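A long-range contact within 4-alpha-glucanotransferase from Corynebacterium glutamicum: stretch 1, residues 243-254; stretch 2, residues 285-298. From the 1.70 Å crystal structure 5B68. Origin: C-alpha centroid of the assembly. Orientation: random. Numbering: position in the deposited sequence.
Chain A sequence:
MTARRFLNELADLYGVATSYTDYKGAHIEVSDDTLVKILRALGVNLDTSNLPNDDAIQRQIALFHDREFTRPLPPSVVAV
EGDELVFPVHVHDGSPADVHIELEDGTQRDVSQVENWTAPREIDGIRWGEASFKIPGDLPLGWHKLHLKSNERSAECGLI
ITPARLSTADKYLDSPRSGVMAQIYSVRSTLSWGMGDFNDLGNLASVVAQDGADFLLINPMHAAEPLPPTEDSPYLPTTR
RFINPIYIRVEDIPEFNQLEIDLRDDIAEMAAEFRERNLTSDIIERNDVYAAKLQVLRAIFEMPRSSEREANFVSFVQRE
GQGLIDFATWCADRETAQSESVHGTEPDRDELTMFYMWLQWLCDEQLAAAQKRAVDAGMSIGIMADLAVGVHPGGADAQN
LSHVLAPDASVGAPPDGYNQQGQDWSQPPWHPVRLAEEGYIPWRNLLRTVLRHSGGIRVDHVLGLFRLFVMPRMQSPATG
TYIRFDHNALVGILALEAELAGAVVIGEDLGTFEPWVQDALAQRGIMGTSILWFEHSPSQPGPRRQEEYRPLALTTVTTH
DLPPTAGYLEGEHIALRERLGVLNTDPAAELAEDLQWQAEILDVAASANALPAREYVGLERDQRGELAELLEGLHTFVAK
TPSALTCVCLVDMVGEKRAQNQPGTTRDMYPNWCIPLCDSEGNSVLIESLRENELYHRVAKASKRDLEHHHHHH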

# COMPACT_ATOMS: atom_id res chain seq x y z
N ILE A 243 -2.11 -6.40 11.12
CA ILE A 243 -0.73 -5.96 11.34
C ILE A 243 0.18 -7.12 11.74
O ILE A 243 -0.27 -8.03 12.46
CB ILE A 243 -0.70 -4.93 12.47
CG1 ILE A 243 -1.68 -3.76 12.22
CG2 ILE A 243 0.71 -4.42 12.77
CD1 ILE A 243 -1.41 -2.97 10.99
N ASN A 244 1.44 -7.06 11.32
CA ASN A 244 2.39 -8.17 11.55
C ASN A 244 2.80 -8.15 13.05
O ASN A 244 3.44 -7.23 13.51
CB ASN A 244 3.63 -8.02 10.67
CG ASN A 244 4.45 -9.26 10.61
OD1 ASN A 244 4.41 -10.05 11.53
ND2 ASN A 244 5.18 -9.46 9.52
N PRO A 245 2.39 -9.16 13.84
CA PRO A 245 2.82 -9.24 15.21
C PRO A 245 4.32 -9.42 15.47
O PRO A 245 4.71 -9.25 16.60
CB PRO A 245 1.98 -10.43 15.80
CG PRO A 245 0.94 -10.69 14.76
CD PRO A 245 1.62 -10.37 13.45
N ILE A 246 5.13 -9.65 14.44
CA ILE A 246 6.59 -9.70 14.59
C ILE A 246 7.19 -8.44 15.18
O ILE A 246 8.30 -8.49 15.77
CB ILE A 246 7.28 -10.05 13.32
CG1 ILE A 246 8.62 -10.76 13.63
CG2 ILE A 246 7.43 -8.89 12.33
CD1 ILE A 246 9.30 -11.18 12.35
N TYR A 247 6.46 -7.35 15.05
CA TYR A 247 6.88 -6.04 15.51
C TYR A 247 6.55 -5.73 16.97
O TYR A 247 6.97 -4.72 17.48
CB TYR A 247 6.30 -4.95 14.61
CG TYR A 247 6.81 -4.94 13.18
CD1 TYR A 247 8.12 -4.63 12.89
CD2 TYR A 247 5.96 -5.22 12.13
CE1 TYR A 247 8.57 -4.61 11.60
CE2 TYR A 247 6.40 -5.21 10.85
CZ TYR A 247 7.71 -4.90 10.58
OH TYR A 247 8.13 -4.88 9.30
N ILE A 248 5.78 -6.58 17.65
CA ILE A 248 5.49 -6.37 19.01
C ILE A 248 6.78 -6.41 19.85
O ILE A 248 7.62 -7.34 19.66
CB ILE A 248 4.55 -7.46 19.53
CG1 ILE A 248 3.15 -7.34 18.87
CG2 ILE A 248 4.42 -7.35 21.02
CD1 ILE A 248 2.27 -8.55 19.18
N ARG A 249 6.94 -5.44 20.74
CA ARG A 249 7.99 -5.54 21.74
C ARG A 249 7.35 -6.12 22.96
O ARG A 249 6.57 -5.48 23.62
CB ARG A 249 8.59 -4.20 22.12
CG ARG A 249 9.58 -4.36 23.26
CD ARG A 249 10.53 -3.20 23.44
NE ARG A 249 11.43 -3.00 22.32
CZ ARG A 249 12.41 -2.11 22.35
NH1 ARG A 249 12.58 -1.39 23.44
NH2 ARG A 249 13.19 -1.93 21.31
N VAL A 250 7.73 -7.34 23.27
CA VAL A 250 6.96 -8.07 24.27
C VAL A 250 7.09 -7.50 25.64
O VAL A 250 6.15 -7.53 26.47
CB VAL A 250 7.29 -9.60 24.23
CG1 VAL A 250 7.06 -10.20 22.85
CG2 VAL A 250 8.70 -9.90 24.74
N GLU A 251 8.30 -6.98 25.93
CA GLU A 251 8.56 -6.33 27.22
C GLU A 251 7.72 -5.08 27.50
O GLU A 251 7.54 -4.71 28.65
CB GLU A 251 10.07 -6.01 27.43
CG GLU A 251 11.01 -7.21 27.33
CD GLU A 251 11.56 -7.47 25.95
OE1 GLU A 251 10.98 -6.97 24.90
OE2 GLU A 251 12.59 -8.18 25.90
N ASP A 252 7.16 -4.45 26.45
CA ASP A 252 6.25 -3.30 26.66
C ASP A 252 4.79 -3.67 26.95
O ASP A 252 3.97 -2.80 27.29
CB ASP A 252 6.27 -2.41 25.38
CG ASP A 252 7.57 -1.67 25.18
OD1 ASP A 252 8.45 -1.70 26.07
OD2 ASP A 252 7.75 -1.09 24.09
N ILE A 253 4.45 -4.96 26.88
CA ILE A 253 3.08 -5.33 27.14
C ILE A 253 2.84 -5.20 28.68
O ILE A 253 3.59 -5.79 29.45
CB ILE A 253 2.77 -6.76 26.66
CG1 ILE A 253 3.07 -7.01 25.17
CG2 ILE A 253 1.30 -7.08 26.98
CD1 ILE A 253 3.24 -8.48 24.78
N PRO A 254 1.81 -4.47 29.13
CA PRO A 254 1.67 -4.33 30.59
C PRO A 254 1.63 -5.68 31.34
O PRO A 254 2.22 -5.78 32.41
CB PRO A 254 0.34 -3.59 30.74
CG PRO A 254 0.32 -2.69 29.54
CD PRO A 254 0.89 -3.54 28.43
N GLU A 285 17.25 -12.01 10.40
CA GLU A 285 16.52 -13.32 10.36
C GLU A 285 15.22 -13.15 11.15
O GLU A 285 15.22 -13.07 12.38
CB GLU A 285 17.34 -14.52 10.90
CG GLU A 285 16.59 -15.87 10.86
CD GLU A 285 15.94 -16.24 9.49
OE1 GLU A 285 16.67 -16.79 8.63
OE2 GLU A 285 14.69 -15.99 9.24
N ARG A 286 14.13 -13.10 10.40
CA ARG A 286 12.83 -12.92 10.99
C ARG A 286 12.39 -14.21 11.67
O ARG A 286 11.73 -14.17 12.72
CB ARG A 286 11.85 -12.52 9.93
CG ARG A 286 12.02 -11.10 9.40
CD ARG A 286 11.10 -10.83 8.25
NE ARG A 286 11.17 -9.42 7.85
CZ ARG A 286 12.11 -8.87 7.09
NH1 ARG A 286 12.09 -7.58 6.86
NH2 ARG A 286 13.11 -9.58 6.56
N ASN A 287 12.77 -15.37 11.09
CA ASN A 287 12.10 -16.62 11.55
C ASN A 287 12.37 -16.98 12.97
O ASN A 287 11.42 -17.23 13.71
CB ASN A 287 12.30 -17.80 10.59
CG ASN A 287 11.60 -17.56 9.26
OD1 ASN A 287 10.56 -16.88 9.22
ND2 ASN A 287 12.16 -18.09 8.18
N ASP A 288 13.62 -17.00 13.41
CA ASP A 288 13.85 -17.36 14.84
C ASP A 288 13.42 -16.28 15.82
O ASP A 288 12.92 -16.56 16.90
CB ASP A 288 15.28 -17.87 15.13
CG ASP A 288 16.37 -16.95 14.65
OD1 ASP A 288 16.10 -15.84 14.15
OD2 ASP A 288 17.54 -17.35 14.76
N VAL A 289 13.54 -15.02 15.41
CA VAL A 289 12.98 -13.91 16.22
C VAL A 289 11.45 -14.07 16.40
O VAL A 289 10.93 -13.96 17.52
CB VAL A 289 13.27 -12.51 15.62
CG1 VAL A 289 12.63 -11.41 16.49
CG2 VAL A 289 14.80 -12.26 15.56
N TYR A 290 10.78 -14.43 15.32
CA TYR A 290 9.29 -14.49 15.36
C TYR A 290 8.85 -15.66 16.26
O TYR A 290 8.01 -15.50 17.15
CB TYR A 290 8.76 -14.67 13.94
CG TYR A 290 7.28 -14.39 13.74
CD1 TYR A 290 6.53 -13.67 14.66
CD2 TYR A 290 6.65 -14.89 12.61
CE1 TYR A 290 5.15 -13.42 14.41
CE2 TYR A 290 5.30 -14.61 12.35
CZ TYR A 290 4.57 -13.90 13.26
OH TYR A 290 3.23 -13.65 12.96
N ALA A 291 9.47 -16.80 16.00
CA ALA A 291 9.19 -18.00 16.80
C ALA A 291 9.40 -17.73 18.27
O ALA A 291 8.59 -18.10 19.09
CB ALA A 291 10.03 -19.18 16.32
N ALA A 292 10.47 -17.03 18.62
CA ALA A 292 10.72 -16.71 20.02
C ALA A 292 9.73 -15.71 20.63
O ALA A 292 9.23 -15.89 21.75
CB ALA A 292 12.16 -16.21 20.15
N LYS A 293 9.39 -14.64 19.88
CA LYS A 293 8.34 -13.76 20.36
C LYS A 293 7.00 -14.50 20.57
O LYS A 293 6.32 -14.26 21.52
CB LYS A 293 8.16 -12.58 19.40
CG LYS A 293 9.34 -11.57 19.47
CD LYS A 293 9.03 -10.28 18.71
CE LYS A 293 10.25 -9.30 18.74
NZ LYS A 293 9.84 -7.96 18.26
N LEU A 294 6.64 -15.35 19.61
CA LEU A 294 5.33 -16.04 19.67
C LEU A 294 5.26 -16.90 20.93
O LEU A 294 4.26 -16.94 21.65
CB LEU A 294 5.09 -16.84 18.41
CG LEU A 294 4.74 -16.00 17.18
CD1 LEU A 294 5.00 -16.69 15.86
CD2 LEU A 294 3.31 -15.51 17.34
N GLN A 295 6.38 -17.54 21.25
CA GLN A 295 6.46 -18.34 22.45
C GLN A 295 6.25 -17.51 23.71
O GLN A 295 5.53 -17.91 24.62
CB GLN A 295 7.80 -19.06 22.52
CG GLN A 295 7.95 -19.85 23.80
CD GLN A 295 9.20 -20.69 23.75
OE1 GLN A 295 9.16 -21.90 23.99
NE2 GLN A 295 10.33 -20.06 23.39
N VAL A 296 6.87 -16.33 23.79
CA VAL A 296 6.64 -15.48 24.91
C VAL A 296 5.20 -14.96 24.94
O VAL A 296 4.59 -14.86 26.02
CB VAL A 296 7.60 -14.24 24.87
CG1 VAL A 296 7.27 -13.26 25.96
CG2 VAL A 296 9.05 -14.75 24.92
N LEU A 297 4.67 -14.60 23.73
CA LEU A 297 3.31 -14.01 23.68
C LEU A 297 2.29 -15.05 24.19
O LEU A 297 1.41 -14.70 24.94
CB LEU A 297 2.98 -13.58 22.28
CG LEU A 297 3.72 -12.28 21.95
CD1 LEU A 297 3.89 -12.16 20.44
CD2 LEU A 297 2.92 -11.10 22.55
N ARG A 298 2.56 -16.32 23.89
CA ARG A 298 1.71 -17.43 24.36
C ARG A 298 1.72 -17.48 25.87
O ARG A 298 0.66 -17.63 26.49
CB ARG A 298 2.09 -18.77 23.71
CG ARG A 298 1.60 -18.89 22.28
CD ARG A 298 1.79 -20.29 21.75
NE ARG A 298 3.19 -20.59 21.53
CZ ARG A 298 3.86 -20.46 20.38
NH1 ARG A 298 3.28 -19.99 19.28
NH2 ARG A 298 5.14 -20.81 20.34
O HOH W 1 2.84 -12.11 10.39
O HOH W 2 9.45 -7.00 8.21

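What satisfies the buried ammonium group of Lys293? Its CA-to-CB bond points toward the other stretch, and with chi1 m and the remaining chi angles all t the chain runs out nearly straight to deliver NZ to the backbone of the first stretch. There Lys293 NZ donates two hydrogen bonds, to Ile246 O at 3.0 Å and to Ile248 O at 2.7 Å. These are the direct hydrogen bonds between the stretches. Ile246 lies within the 3-10 segment 245-247 and Ile248 just after it, and no backbone hydrogen bond within the stretch uses either carbonyl: the turn is closed instead by Ile248 N donating to Pro245 O at 3.1 Å. A long, flexible lysine suits the place because its methylenes can cross apolar surroundings, with Lys293 CG 4.3 Å from Val250 CG1, before its charged end meets two acceptors.

How are the polar groups at the start of the loop provided for? Asn244 OD1 accepts from Ile246 N at 3.0 Å, a nearly straight bond that ties the side chain to the backbone of the turn. The same OD1 of Asn244 accepts a weak bond of 2.8 Å from water 1, which also hydrogen-bonds to Tyr290 OH at 3.0 Å. Asn244 OD1 and Tyr290 OH are themselves 4.0 Å apart, so the water links them across the gap. A second water joins the stretches in a similar way: Tyr247 OH lies 2.7 Å from water 2, which accepts from Arg286 NE at 3.0 Å. The Arg286 NH1 and NH2 groups find partners elsewhere in the structure.

What packs around these bonds near the start of the helix? Ile246, with both chi angles t, is the residue most covered by the other stretch. Its CB lies over one face of the Tyr290 ring. Ile246 CG1 comes within 3.7 Å of Tyr290 CD1, and Ile246 CD1 reaches on to Arg286 CB at 3.8 Å. Tyr290 thus combines a broad apolar ring for the isoleucine with a hydroxyl that still reaches water.

What continues the contact farther along the helix? Leu297 meets three residues of the first stretch: Leu297 CD1 is 4.2 Å from Ile248 CD1, Leu297 CG 4.0 Å from Val250 CG1, and Leu297 CD2 3.5 Å from Ile253 CD1. Val250 also places CG2 3.9 Å from Val296 CG1. These buried branched side chains fill space without adding polar groups that would need partners, and together the two stretches bury 576 Å² between them.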